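Local coordinates for protein mercuric reductase (Metallosphaera sedula, PDB 4YWO) that probably catalyses the NADPH-dependent reduction of mercuric ions to elemental mercury, using bound FAD and a redox-active disulfide, at residues C58-R63 with E166-D171; E69-A74 with Y83-S88; F189-S194 with I345-N350; P211-E216 with V341-F346. All blocks are in the same frame, centred on the assembly; numbering follows the deposited sequence. Where two conformers were deposited one is given.

Contact 1: residues C58-R63 with E166-D171; sequences CVPSKR and EALSPD. With FAD (flavin-adenine dinucleotide), chain B.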
# COMPACT_ATOMS: atom_id res chain seq x y z
N CYS A 58 -9.01 -15.44 8.33
CA CYS A 58 -8.06 -14.50 7.75
C CYS A 58 -6.66 -14.65 8.30
O CYS A 58 -5.68 -14.55 7.55
CB CYS A 58 -8.55 -13.06 7.94
SG CYS A 58 -10.27 -12.93 8.48
N VAL A 59 -6.53 -14.87 9.60
CA VAL A 59 -5.18 -14.90 10.18
C VAL A 59 -4.36 -16.15 9.76
O VAL A 59 -3.27 -16.01 9.17
CB VAL A 59 -5.21 -14.72 11.70
CG1 VAL A 59 -3.89 -15.00 12.30
CG2 VAL A 59 -5.72 -13.33 11.98
N PRO A 60 -4.89 -17.39 9.95
CA PRO A 60 -4.09 -18.52 9.54
C PRO A 60 -3.94 -18.62 7.98
O PRO A 60 -2.86 -19.06 7.49
CB PRO A 60 -4.93 -19.74 10.02
CG PRO A 60 -6.25 -19.13 10.37
CD PRO A 60 -6.04 -17.80 10.80
N SER A 61 -4.94 -18.13 7.23
CA SER A 61 -4.90 -18.24 5.77
C SER A 61 -3.81 -17.27 5.19
O SER A 61 -2.95 -17.67 4.35
CB SER A 61 -6.21 -18.10 5.10
OG SER A 61 -6.79 -16.88 5.35
N LYS A 62 -3.78 -16.07 5.73
CA LYS A 62 -2.74 -15.11 5.25
C LYS A 62 -1.39 -15.57 5.70
O LYS A 62 -0.40 -15.31 5.02
CB LYS A 62 -3.13 -13.67 5.64
CG LYS A 62 -4.09 -12.95 4.60
CD LYS A 62 -5.22 -13.80 3.90
CE LYS A 62 -6.53 -13.63 4.38
NZ LYS A 62 -7.33 -14.61 3.57
N ARG A 63 -1.27 -16.17 6.88
CA ARG A 63 0.03 -16.66 7.27
C ARG A 63 0.52 -17.71 6.31
O ARG A 63 1.70 -17.70 5.89
CB ARG A 63 0.02 -17.18 8.71
CG ARG A 63 1.31 -17.87 9.14
CD ARG A 63 2.46 -16.83 9.21
NE ARG A 63 3.56 -17.42 9.91
CZ ARG A 63 4.68 -16.78 10.14
NH1 ARG A 63 4.86 -15.53 9.75
NH2 ARG A 63 5.68 -17.47 10.73
N GLU A 166 -9.98 -27.77 7.86
CA GLU A 166 -9.02 -28.84 7.65
C GLU A 166 -7.91 -28.47 6.75
O GLU A 166 -6.81 -28.95 6.93
CB GLU A 166 -9.76 -30.06 7.10
CG GLU A 166 -10.75 -30.64 8.07
CD GLU A 166 -12.09 -29.95 8.16
OE1 GLU A 166 -12.57 -29.28 7.26
OE2 GLU A 166 -12.65 -29.92 9.26
N ALA A 167 -8.19 -27.62 5.72
CA ALA A 167 -7.12 -27.21 4.78
C ALA A 167 -6.06 -26.35 5.49
O ALA A 167 -4.89 -26.32 5.09
CB ALA A 167 -7.72 -26.47 3.56
N LEU A 168 -6.45 -25.66 6.58
CA LEU A 168 -5.50 -24.90 7.39
C LEU A 168 -4.72 -25.70 8.46
O LEU A 168 -3.71 -25.24 8.97
CB LEU A 168 -6.16 -23.66 7.94
CG LEU A 168 -6.65 -22.63 6.91
CD1 LEU A 168 -7.62 -21.60 7.51
CD2 LEU A 168 -5.45 -21.97 6.23
N SER A 169 -5.27 -26.84 8.85
CA SER A 169 -4.61 -27.75 9.76
C SER A 169 -4.71 -29.17 9.19
O SER A 169 -5.40 -30.04 9.78
CB SER A 169 -5.30 -27.72 11.10
OG SER A 169 -5.25 -26.48 11.67
N PRO A 170 -4.07 -29.44 8.07
CA PRO A 170 -4.17 -30.73 7.39
C PRO A 170 -3.67 -31.90 8.20
O PRO A 170 -2.67 -31.76 8.90
CB PRO A 170 -3.32 -30.56 6.14
CG PRO A 170 -2.39 -29.41 6.45
CD PRO A 170 -3.19 -28.48 7.34
N ASP A 171 -4.42 -33.01 8.12
CA ASP A 171 -4.07 -34.18 8.88
C ASP A 171 -2.90 -34.96 8.28
O ASP A 171 -2.27 -35.80 9.00
CB ASP A 171 -5.31 -35.10 9.00
CG ASP A 171 -5.88 -35.63 7.67
OD1 ASP A 171 -5.49 -35.46 6.50
OD2 ASP A 171 -6.81 -36.43 7.82
PA FAD B . -18.14 -15.30 13.53
O1A FAD B . -16.78 -14.78 13.93
O2A FAD B . -18.28 -16.72 13.02
O5B FAD B . -19.12 -15.13 14.79
C5B FAD B . -19.92 -16.22 15.25
C4B FAD B . -19.43 -16.66 16.63
O4B FAD B . -20.53 -16.68 17.54
C3B FAD B . -18.83 -18.05 16.58
O3B FAD B . -17.47 -18.01 17.01
C2B FAD B . -19.65 -18.90 17.54
O2B FAD B . -18.81 -19.40 18.58
C1B FAD B . -20.71 -17.98 18.12
N9A FAD B . -22.06 -18.50 17.79
C8A FAD B . -22.49 -18.83 16.56
N7A FAD B . -23.78 -19.28 16.60
C5A FAD B . -24.18 -19.23 17.88
C6A FAD B . -25.43 -19.56 18.62
N6A FAD B . -26.52 -20.03 17.98
N1A FAD B . -25.43 -19.36 19.96
C2A FAD B . -24.35 -18.89 20.61
N3A FAD B . -23.19 -18.57 20.00
C4A FAD B . -23.05 -18.72 18.66
N1 FAD B . -12.29 -11.64 5.90
C2 FAD B . -11.45 -10.61 5.65
O2 FAD B . -11.87 -9.44 5.80
N3 FAD B . -10.18 -10.79 5.25
C4 FAD B . -9.65 -12.01 5.07
O4 FAD B . -8.47 -12.14 4.70
C4X FAD B . -10.51 -13.19 5.33
N5 FAD B . -10.06 -14.45 5.17
C5X FAD B . -10.86 -15.51 5.41
C6 FAD B . -10.37 -16.80 5.24
C7 FAD B . -11.20 -17.90 5.48
C7M FAD B . -10.66 -19.30 5.30
C8 FAD B . -12.60 -17.69 5.92
C8M FAD B . -13.49 -18.88 6.19
C9 FAD B . -13.09 -16.40 6.09
C9A FAD B . -12.27 -15.31 5.85
N10 FAD B . -12.76 -14.00 6.02
C10 FAD B . -11.90 -12.92 5.76
C1' FAD B . -14.14 -13.77 6.46
C2' FAD B . -14.16 -13.40 7.93
O2' FAD B . -13.42 -14.37 8.68
C3' FAD B . -15.58 -13.32 8.47
O3' FAD B . -16.36 -12.46 7.62
C4' FAD B . -15.60 -12.78 9.89
O4' FAD B . -14.99 -13.73 10.77
C5' FAD B . -17.03 -12.51 10.36
O5' FAD B . -17.09 -12.56 11.78
P FAD B . -18.50 -12.72 12.54
O1P FAD B . -18.30 -12.35 13.99
O2P FAD B . -19.55 -12.01 11.72
O3P FAD B . -18.77 -14.30 12.45
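L168 straddles the first turn of the helix that begins at C58, its two methyls falling on different residues. CD1 reaches the P60 ring at CG, 4.0 Å away, and the leucine and proline side chains cross at about a right angle. CD2 settles instead on the backbone of the next residue, 3.8 Å from S61 CA, with S61 CB a little farther off. The fork is aimed this way because CG of L168 stands anti to its carbonyl carbon (chi1 -63°). Both partners are buried, and no hydrogen bond joins the segments. This turn carries one cysteine of the redox-active disulfide of the pyridine nucleotide-disulfide oxidoreductase family: C58 is bonded to C53, and its SG lies over the flavin, 3.2 Å from C10 of FAD. L168 therefore packs on one flank of the turn while the flavin occupies another. S61 serves that second flank. Its hydroxyl, placed between the backbone N and the carbonyl carbon (chi1 60°), sits 3.6 Å from C6 of FAD. S61 OG is hydrogen-bonded to the carbonyl of G57 and receives a bond of 2.9 Å from K62 NZ. As modelled, NZ also donates to FAD N5 (3.2 Å), though the lysine end is crowded against the flavin and its exact position is doubtful. E188 forms a salt bridge with this ammonium group, and F437 of the second subunit packs on C58.

Contact 2: residues E69-A74 with Y83-S88; sequences EIYKKA and YPPFSS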
# COMPACT_ATOMS: atom_id res chain seq x y z
N GLU A 69 4.51 -17.69 -0.41
CA GLU A 69 5.13 -16.65 -1.16
C GLU A 69 6.65 -16.57 -0.96
O GLU A 69 7.40 -16.42 -1.94
CB GLU A 69 4.48 -15.29 -0.87
CG GLU A 69 5.21 -14.13 -1.53
CD GLU A 69 6.27 -13.36 -0.64
OE1 GLU A 69 5.97 -13.04 0.56
OE2 GLU A 69 7.39 -12.99 -1.21
N ILE A 70 7.13 -16.60 0.24
CA ILE A 70 8.58 -16.39 0.46
C ILE A 70 9.36 -17.60 -0.06
O ILE A 70 10.42 -17.47 -0.60
CB ILE A 70 8.96 -16.06 1.90
CG1 ILE A 70 8.61 -17.16 2.89
CG2 ILE A 70 8.28 -14.75 2.33
CD1 ILE A 70 8.95 -16.89 4.32
N TYR A 71 8.76 -18.78 0.06
CA TYR A 71 9.45 -19.96 -0.52
C TYR A 71 9.43 -19.93 -2.00
O TYR A 71 10.46 -20.38 -2.66
CB TYR A 71 8.87 -21.33 0.01
CG TYR A 71 9.39 -21.74 1.32
CD1 TYR A 71 8.94 -21.19 2.51
CD2 TYR A 71 10.36 -22.75 1.44
CE1 TYR A 71 9.47 -21.53 3.74
CE2 TYR A 71 10.86 -23.09 2.67
CZ TYR A 71 10.48 -22.53 3.79
OH TYR A 71 10.98 -22.85 5.05
N LYS A 72 8.33 -19.50 -2.64
CA LYS A 72 8.26 -19.37 -4.09
C LYS A 72 9.37 -18.42 -4.55
O LYS A 72 10.08 -18.73 -5.52
CB LYS A 72 6.88 -18.90 -4.56
CG LYS A 72 6.86 -18.66 -6.07
CD LYS A 72 5.62 -19.00 -6.81
CE LYS A 72 5.65 -18.84 -8.37
NZ LYS A 72 6.55 -19.84 -8.93
N LYS A 73 9.50 -17.29 -3.89
CA LYS A 73 10.56 -16.33 -4.30
C LYS A 73 11.91 -16.95 -4.15
O LYS A 73 12.79 -16.75 -5.02
CB LYS A 73 10.41 -14.93 -3.71
CG LYS A 73 11.27 -13.93 -4.47
CD LYS A 73 10.72 -13.73 -5.89
CE LYS A 73 11.50 -12.77 -6.70
NZ LYS A 73 10.93 -12.87 -8.07
N ALA A 74 12.13 -17.60 -3.03
CA ALA A 74 13.41 -18.31 -2.82
C ALA A 74 13.73 -19.31 -3.94
O ALA A 74 14.93 -19.40 -4.38
CB ALA A 74 13.48 -18.95 -1.47
N TYR A 83 10.44 -26.12 -0.97
CA TYR A 83 9.01 -25.87 -0.63
C TYR A 83 8.85 -25.74 0.89
O TYR A 83 9.62 -26.24 1.70
CB TYR A 83 8.14 -26.97 -1.23
CG TYR A 83 8.11 -26.92 -2.72
CD1 TYR A 83 9.08 -27.59 -3.47
CD2 TYR A 83 7.15 -26.25 -3.38
CE1 TYR A 83 9.08 -27.53 -4.84
CE2 TYR A 83 7.14 -26.20 -4.78
CZ TYR A 83 8.12 -26.83 -5.47
OH TYR A 83 8.04 -26.77 -6.83
N PRO A 84 7.77 -25.08 1.31
CA PRO A 84 7.58 -24.93 2.71
C PRO A 84 7.40 -26.32 3.44
O PRO A 84 6.71 -27.14 2.87
CB PRO A 84 6.27 -24.21 2.79
CG PRO A 84 6.14 -23.48 1.52
CD PRO A 84 6.77 -24.37 0.50
N PRO A 85 7.97 -26.45 4.61
CA PRO A 85 7.87 -27.77 5.27
C PRO A 85 6.37 -28.00 5.72
O PRO A 85 5.64 -27.06 6.02
CB PRO A 85 8.80 -27.63 6.44
CG PRO A 85 8.90 -26.17 6.74
CD PRO A 85 8.79 -25.51 5.39
N PHE A 86 5.94 -29.25 5.76
CA PHE A 86 4.61 -29.56 6.22
C PHE A 86 4.39 -29.03 7.62
O PHE A 86 3.26 -28.60 7.96
CB PHE A 86 4.39 -31.09 6.12
CG PHE A 86 3.02 -31.55 6.68
CD1 PHE A 86 1.88 -31.33 5.99
CD2 PHE A 86 2.93 -32.10 7.95
CE1 PHE A 86 0.65 -31.72 6.47
CE2 PHE A 86 1.71 -32.50 8.47
CZ PHE A 86 0.56 -32.32 7.71
N SER A 87 5.42 -28.95 8.46
CA SER A 87 5.39 -28.41 9.79
C SER A 87 4.97 -26.93 9.88
O SER A 87 4.66 -26.43 10.94
CB SER A 87 6.76 -28.57 10.50
OG SER A 87 7.76 -27.82 9.87
N SER A 88 5.08 -26.20 8.75
CA SER A 88 4.69 -24.80 8.79
C SER A 88 3.20 -24.63 9.12
O SER A 88 2.83 -23.59 9.63
CB SER A 88 5.07 -24.08 7.48
OG SER A 88 4.39 -24.73 6.41
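Y71 lays its ring against P84 where the helical hairpin of 58-78 and 87-110 reverses direction, the two helices running antiparallel. The chief interaction is a CH-pi contact: P84 CA stands 3.6 Å from the centroid of the Y71 ring, only 6° off the ring normal and thus squarely over one face. Apolar contacts extend it. The pyrrolidine of P84 slides past the tyrosine in the opposite direction, its CG 3.7 Å from Y71 CG, whereas P85 meets the phenol end crosswise. Backbone contributes as well, since Y71 CD2 comes within 3.4 Å of Y83 C, while the Y83 side chain starts off away from the helix. No hydrogen bond links the segments; the polar bonds here are local: P85 O accepts from both S88 N (2.9 Å) and S88 OG (2.7 Å). Y71 also packs on V77 of the second subunit, placing this surface contact beside the dimer interface. At the far end of the ring, Y71 OH lies 3.5 Å from P85 CD.

Contact 3: residues F189-S194 with I345-N350; sequences FAQMYS and IFTQPN. With FAD (flavin-adenine dinucleotide), chain B.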
# COMPACT_ATOMS: atom_id res chain seq x y z
N PHE A 189 -6.75 -20.78 -1.55
CA PHE A 189 -6.25 -22.13 -1.21
C PHE A 189 -5.61 -22.80 -2.37
O PHE A 189 -4.67 -23.59 -2.20
CB PHE A 189 -7.43 -23.01 -0.63
CG PHE A 189 -7.77 -22.67 0.79
CD1 PHE A 189 -6.95 -23.15 1.80
CD2 PHE A 189 -8.93 -22.01 1.15
CE1 PHE A 189 -7.14 -22.82 3.10
CE2 PHE A 189 -9.18 -21.75 2.53
CZ PHE A 189 -8.21 -22.11 3.48
N ALA A 190 -6.11 -22.62 -3.61
CA ALA A 190 -5.43 -23.21 -4.75
C ALA A 190 -4.02 -22.69 -4.91
O ALA A 190 -3.09 -23.49 -5.15
CB ALA A 190 -6.20 -23.02 -6.03
N GLN A 191 -3.78 -21.39 -4.78
CA GLN A 191 -2.46 -20.90 -4.86
C GLN A 191 -1.60 -21.39 -3.69
O GLN A 191 -0.49 -21.79 -3.89
CB GLN A 191 -2.44 -19.37 -4.90
CG GLN A 191 -1.01 -18.86 -4.95
CD GLN A 191 -0.96 -17.33 -5.22
OE1 GLN A 191 -0.67 -16.60 -4.25
NE2 GLN A 191 -0.77 -17.01 -6.46
N MET A 192 -2.12 -21.41 -2.47
CA MET A 192 -1.46 -21.86 -1.33
C MET A 192 -0.96 -23.30 -1.52
O MET A 192 0.25 -23.55 -1.38
CB MET A 192 -2.37 -21.83 -0.10
CG MET A 192 -1.80 -22.25 1.25
SD MET A 192 -3.08 -22.50 2.50
CE MET A 192 -3.88 -20.88 2.59
N TYR A 193 -1.87 -24.21 -1.95
CA TYR A 193 -1.45 -25.63 -2.04
C TYR A 193 -0.63 -25.86 -3.24
O TYR A 193 0.36 -26.63 -3.18
CB TYR A 193 -2.72 -26.52 -1.99
CG TYR A 193 -3.10 -26.91 -0.57
CD1 TYR A 193 -3.58 -26.01 0.39
CD2 TYR A 193 -2.89 -28.23 -0.10
CE1 TYR A 193 -3.81 -26.37 1.73
CE2 TYR A 193 -3.18 -28.59 1.17
CZ TYR A 193 -3.63 -27.71 2.10
OH TYR A 193 -3.86 -28.08 3.38
N SER A 194 -0.87 -25.18 -4.35
CA SER A 194 0.04 -25.35 -5.51
C SER A 194 1.47 -24.94 -5.19
O SER A 194 2.44 -25.60 -5.60
CB SER A 194 -0.52 -24.68 -6.74
OG SER A 194 -0.55 -23.29 -6.62
N ILE A 345 -8.60 -10.27 -2.42
CA ILE A 345 -8.13 -11.68 -2.58
C ILE A 345 -6.66 -11.66 -2.45
O ILE A 345 -5.93 -11.04 -3.27
CB ILE A 345 -8.65 -12.26 -3.91
CG1 ILE A 345 -10.12 -12.24 -4.00
CG2 ILE A 345 -8.14 -13.71 -4.05
CD1 ILE A 345 -10.72 -12.65 -5.33
N PHE A 346 -6.08 -12.32 -1.46
CA PHE A 346 -4.68 -12.20 -1.09
C PHE A 346 -3.78 -13.26 -1.78
O PHE A 346 -2.76 -13.63 -1.24
CB PHE A 346 -4.53 -12.29 0.42
CG PHE A 346 -5.02 -11.08 1.18
CD1 PHE A 346 -4.15 -9.97 1.37
CD2 PHE A 346 -6.26 -11.00 1.75
CE1 PHE A 346 -4.58 -8.83 2.04
CE2 PHE A 346 -6.63 -9.86 2.46
CZ PHE A 346 -5.76 -8.81 2.63
N THR A 347 -4.16 -13.71 -2.99
CA THR A 347 -3.20 -14.27 -3.84
C THR A 347 -2.03 -13.28 -4.10
O THR A 347 -2.15 -12.14 -3.82
CB THR A 347 -3.82 -14.64 -5.18
OG1 THR A 347 -4.58 -13.53 -5.74
CG2 THR A 347 -4.83 -15.82 -5.04
N GLN A 348 -1.00 -13.80 -4.72
CA GLN A 348 0.08 -12.96 -5.27
C GLN A 348 -0.01 -13.12 -6.76
O GLN A 348 0.16 -14.24 -7.33
CB GLN A 348 1.41 -13.49 -4.83
CG GLN A 348 2.56 -12.64 -5.44
CD GLN A 348 3.88 -13.03 -4.97
OE1 GLN A 348 4.16 -14.25 -4.82
NE2 GLN A 348 4.77 -12.03 -4.71
N PRO A 349 -0.19 -12.06 -7.53
CA PRO A 349 -0.55 -10.67 -7.06
C PRO A 349 -1.94 -10.64 -6.48
O PRO A 349 -2.74 -11.58 -6.73
CB PRO A 349 -0.45 -9.85 -8.31
CG PRO A 349 -0.91 -10.78 -9.40
CD PRO A 349 -0.25 -12.11 -9.01
N ASN A 350 -2.22 -9.61 -5.72
CA ASN A 350 -3.52 -9.40 -5.09
C ASN A 350 -4.59 -8.96 -6.12
O ASN A 350 -4.30 -8.39 -7.20
CB ASN A 350 -3.49 -8.31 -4.07
CG ASN A 350 -2.58 -8.46 -2.87
OD1 ASN A 350 -2.26 -7.43 -2.24
ND2 ASN A 350 -2.10 -9.65 -2.56
PA FAD B . -18.14 -15.30 13.53
O1A FAD B . -16.78 -14.78 13.93
O2A FAD B . -18.28 -16.72 13.02
O5B FAD B . -19.12 -15.13 14.79
C5B FAD B . -19.92 -16.22 15.25
C4B FAD B . -19.43 -16.66 16.63
O4B FAD B . -20.53 -16.68 17.54
C3B FAD B . -18.83 -18.05 16.58
O3B FAD B . -17.47 -18.01 17.01
C2B FAD B . -19.65 -18.90 17.54
O2B FAD B . -18.81 -19.40 18.58
C1B FAD B . -20.71 -17.98 18.12
N9A FAD B . -22.06 -18.50 17.79
C8A FAD B . -22.49 -18.83 16.56
N7A FAD B . -23.78 -19.28 16.60
C5A FAD B . -24.18 -19.23 17.88
C6A FAD B . -25.43 -19.56 18.62
N6A FAD B . -26.52 -20.03 17.98
N1A FAD B . -25.43 -19.36 19.96
C2A FAD B . -24.35 -18.89 20.61
N3A FAD B . -23.19 -18.57 20.00
C4A FAD B . -23.05 -18.72 18.66
N1 FAD B . -12.29 -11.64 5.90
C2 FAD B . -11.45 -10.61 5.65
O2 FAD B . -11.87 -9.44 5.80
N3 FAD B . -10.18 -10.79 5.25
C4 FAD B . -9.65 -12.01 5.07
O4 FAD B . -8.47 -12.14 4.70
C4X FAD B . -10.51 -13.19 5.33
N5 FAD B . -10.06 -14.45 5.17
C5X FAD B . -10.86 -15.51 5.41
C6 FAD B . -10.37 -16.80 5.24
C7 FAD B . -11.20 -17.90 5.48
C7M FAD B . -10.66 -19.30 5.30
C8 FAD B . -12.60 -17.69 5.92
C8M FAD B . -13.49 -18.88 6.19
C9 FAD B . -13.09 -16.40 6.09
C9A FAD B . -12.27 -15.31 5.85
N10 FAD B . -12.76 -14.00 6.02
C10 FAD B . -11.90 -12.92 5.76
C1' FAD B . -14.14 -13.77 6.46
C2' FAD B . -14.16 -13.40 7.93
O2' FAD B . -13.42 -14.37 8.68
C3' FAD B . -15.58 -13.32 8.47
O3' FAD B . -16.36 -12.46 7.62
C4' FAD B . -15.60 -12.78 9.89
O4' FAD B . -14.99 -13.73 10.77
C5' FAD B . -17.03 -12.51 10.36
O5' FAD B . -17.09 -12.56 11.78
P FAD B . -18.50 -12.72 12.54
O1P FAD B . -18.30 -12.35 13.99
O2P FAD B . -19.55 -12.01 11.72
O3P FAD B . -18.77 -14.30 12.45
O HOH W 1 -0.29 -15.12 -1.85
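Q191 alone carries helix 189-194 across to the loop at T347 and Q348, its neighbours on the helix serving other surfaces. F189 comes first and turns toward the cofactor, where the 7-methyl carbon of FAD, C7M, lies at the edge of its ring, 4.0 Å from CE2. A190 faces the parallel sheet, touching V200 and I202. Next, Q191 runs out fully extended (chi1 178°, chi2 171°) and presents its whole amide to the backbone of one residue. Q348 N donates to Q191 OE1 over 2.9 Å, in the carbonyl plane and on a lone pair; in return Q191 NE2 donates to Q348 O over 3.0 Å, almost straight at 170°. This pair of bonds fixes the rotation of the amide and satisfies both ends of it much as a neighbouring strand would. A water 2.8 Å from Q191 OE1 also approaches F346 O, while T347 CB rests against the same glutamine oxygen. The receiving loop is braced internally: N350 ND2 bonds to T347 O at 2.8 Å, across the cis peptide that precedes P349. M192 then packs on M64 and L65 of helix 58-78, and Y193 OH bonds to the carbonyl of A167. The helix is thus wedged between strand 199-203, helices 58-78 and 164-168, and the tight connection from strand 343-345 to strand 350-355 in the dimerisation domain.

Contact 4: residues P211-E216 with V341-F346; sequences PDWEPE and VPQVIF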
# COMPACT_ATOMS: atom_id res chain seq x y z
N PRO A 211 -17.06 -14.60 -10.76
CA PRO A 211 -17.92 -13.96 -11.78
C PRO A 211 -18.65 -12.76 -11.32
O PRO A 211 -19.20 -12.05 -12.13
CB PRO A 211 -18.96 -15.12 -12.06
CG PRO A 211 -18.97 -15.90 -10.83
CD PRO A 211 -17.53 -15.95 -10.39
N ASP A 212 -18.61 -12.42 -10.05
CA ASP A 212 -19.18 -11.13 -9.63
C ASP A 212 -18.15 -9.97 -9.53
O ASP A 212 -18.53 -8.88 -9.14
CB ASP A 212 -19.86 -11.34 -8.31
CG ASP A 212 -21.14 -12.28 -8.47
OD1 ASP A 212 -21.68 -12.36 -9.61
OD2 ASP A 212 -21.61 -12.90 -7.51
N TRP A 213 -16.95 -10.24 -9.91
CA TRP A 213 -15.92 -9.19 -10.08
C TRP A 213 -15.94 -8.62 -11.48
O TRP A 213 -16.66 -9.11 -12.40
CB TRP A 213 -14.54 -9.80 -9.75
CG TRP A 213 -14.30 -10.10 -8.32
CD1 TRP A 213 -15.02 -10.92 -7.53
CD2 TRP A 213 -13.28 -9.50 -7.50
NE1 TRP A 213 -14.53 -10.85 -6.22
CE2 TRP A 213 -13.42 -10.04 -6.22
CE3 TRP A 213 -12.22 -8.67 -7.75
CZ2 TRP A 213 -12.56 -9.63 -5.14
CZ3 TRP A 213 -11.38 -8.25 -6.62
CH2 TRP A 213 -11.55 -8.79 -5.42
N GLU A 214 -15.18 -7.54 -11.69
CA GLU A 214 -15.03 -6.95 -13.08
C GLU A 214 -14.52 -8.08 -14.00
O GLU A 214 -13.70 -8.93 -13.67
CB GLU A 214 -14.03 -5.81 -13.11
CG GLU A 214 -14.55 -4.57 -12.39
CD GLU A 214 -15.51 -3.73 -13.18
OE1 GLU A 214 -15.91 -4.17 -14.27
OE2 GLU A 214 -15.89 -2.64 -12.73
N PRO A 215 -15.03 -8.05 -15.29
CA PRO A 215 -14.47 -9.02 -16.26
C PRO A 215 -12.97 -9.15 -16.36
O PRO A 215 -12.41 -10.26 -16.43
CB PRO A 215 -14.99 -8.47 -17.62
CG PRO A 215 -16.11 -7.62 -17.29
CD PRO A 215 -16.00 -7.15 -15.85
N GLU A 216 -12.28 -8.00 -16.33
CA GLU A 216 -10.85 -7.98 -16.32
C GLU A 216 -10.30 -8.82 -15.13
O GLU A 216 -9.23 -9.46 -15.28
CB GLU A 216 -10.30 -6.54 -16.27
CG GLU A 216 -10.62 -5.72 -17.52
CD GLU A 216 -11.91 -4.97 -17.49
OE1 GLU A 216 -12.86 -5.23 -16.69
OE2 GLU A 216 -11.93 -4.03 -18.29
N VAL A 341 -16.87 -0.28 1.09
CA VAL A 341 -16.20 -1.36 1.84
C VAL A 341 -15.31 -2.17 0.88
O VAL A 341 -15.78 -2.80 -0.10
CB VAL A 341 -17.23 -2.30 2.46
CG1 VAL A 341 -16.54 -3.48 3.11
CG2 VAL A 341 -17.99 -1.56 3.56
N PRO A 342 -13.99 -2.22 1.15
CA PRO A 342 -13.10 -3.03 0.25
C PRO A 342 -13.08 -4.50 0.43
O PRO A 342 -13.40 -4.98 1.53
CB PRO A 342 -11.70 -2.45 0.52
CG PRO A 342 -11.82 -2.03 1.95
CD PRO A 342 -13.21 -1.64 2.22
N GLN A 343 -12.82 -5.24 -0.65
CA GLN A 343 -12.55 -6.65 -0.60
C GLN A 343 -11.27 -6.99 -1.36
O GLN A 343 -11.10 -6.60 -2.52
CB GLN A 343 -13.69 -7.51 -1.19
CG GLN A 343 -13.35 -9.00 -1.15
CD GLN A 343 -14.31 -9.85 -1.97
OE1 GLN A 343 -15.36 -9.39 -2.45
NE2 GLN A 343 -14.01 -11.12 -2.00
N VAL A 344 -10.49 -7.89 -0.80
CA VAL A 344 -9.21 -8.27 -1.36
C VAL A 344 -9.12 -9.78 -1.34
O VAL A 344 -9.55 -10.49 -0.38
CB VAL A 344 -7.98 -7.70 -0.55
CG1 VAL A 344 -6.63 -8.24 -1.00
CG2 VAL A 344 -7.98 -6.18 -0.58
N ILE A 345 -8.60 -10.27 -2.42
CA ILE A 345 -8.13 -11.68 -2.58
C ILE A 345 -6.66 -11.66 -2.45
O ILE A 345 -5.93 -11.04 -3.27
CB ILE A 345 -8.65 -12.26 -3.91
CG1 ILE A 345 -10.12 -12.24 -4.00
CG2 ILE A 345 -8.14 -13.71 -4.05
CD1 ILE A 345 -10.72 -12.65 -5.33
N PHE A 346 -6.08 -12.32 -1.46
CA PHE A 346 -4.68 -12.20 -1.09
C PHE A 346 -3.78 -13.26 -1.78
O PHE A 346 -2.76 -13.63 -1.24
CB PHE A 346 -4.53 -12.29 0.42
CG PHE A 346 -5.02 -11.08 1.18
CD1 PHE A 346 -4.15 -9.97 1.37
CD2 PHE A 346 -6.26 -11.00 1.75
CE1 PHE A 346 -4.58 -8.83 2.04
CE2 PHE A 346 -6.63 -9.86 2.46
CZ PHE A 346 -5.76 -8.81 2.63
O HOH W 2 -15.14 -13.41 -4.26
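W213 drives its six-membered ring against I345 and Q343 on strand 343-345, an edge strand, within this chain, of the antiparallel sheet of the dimerisation domain. The closest meeting is apolar: I345 CD1 lies 3.5 Å from W213 CZ2, the two side chains arriving from opposite directions. In I345, chi1 (-59°) aims the CG1 branch and extended chi2 (174°) carries CD1 out to the indole. The backbone adds Q343 O, 3.7 Å from W213 CH2. Q343 has two conformers; in the one described here its amide plane is turned 69° from the indole, with CD 3.6 Å from CZ2. A water accepts from W213 NE1 at 3.3 Å and, weakly, from Q343 NE2. In the next shell, R353 forms a cation-pi interaction with W213 and donates to the carbonyl of D212, while E214, at the N-cap position of helix 215-227, is salt-bridged to K392. V344, between the two contacting strand residues, points away from W213, and its CG1 sits 3.6 Å above the centre of the F346 ring.

In the fold
From the N terminus, helix 58-78 supplies the first segment of both early contacts: contact 1 closes a loop of about a hundred residues back onto it, and contact 2, a short reversal, is nested inside. Contacts 3 and 4 open only after contact 1 has closed, the second starting within the span of the first, and both end on 341-350, sharing I345 and F346. They tie the region of helix 184-194 and the approach to helix 215-227 to the dimerisation domain. Contacts 1 and 3, which both touch FAD, meet through A167 with Y193 and K62 with F346; E69 against Q348 joins contacts 2 and 3. Contacts 2 and 4 do not touch.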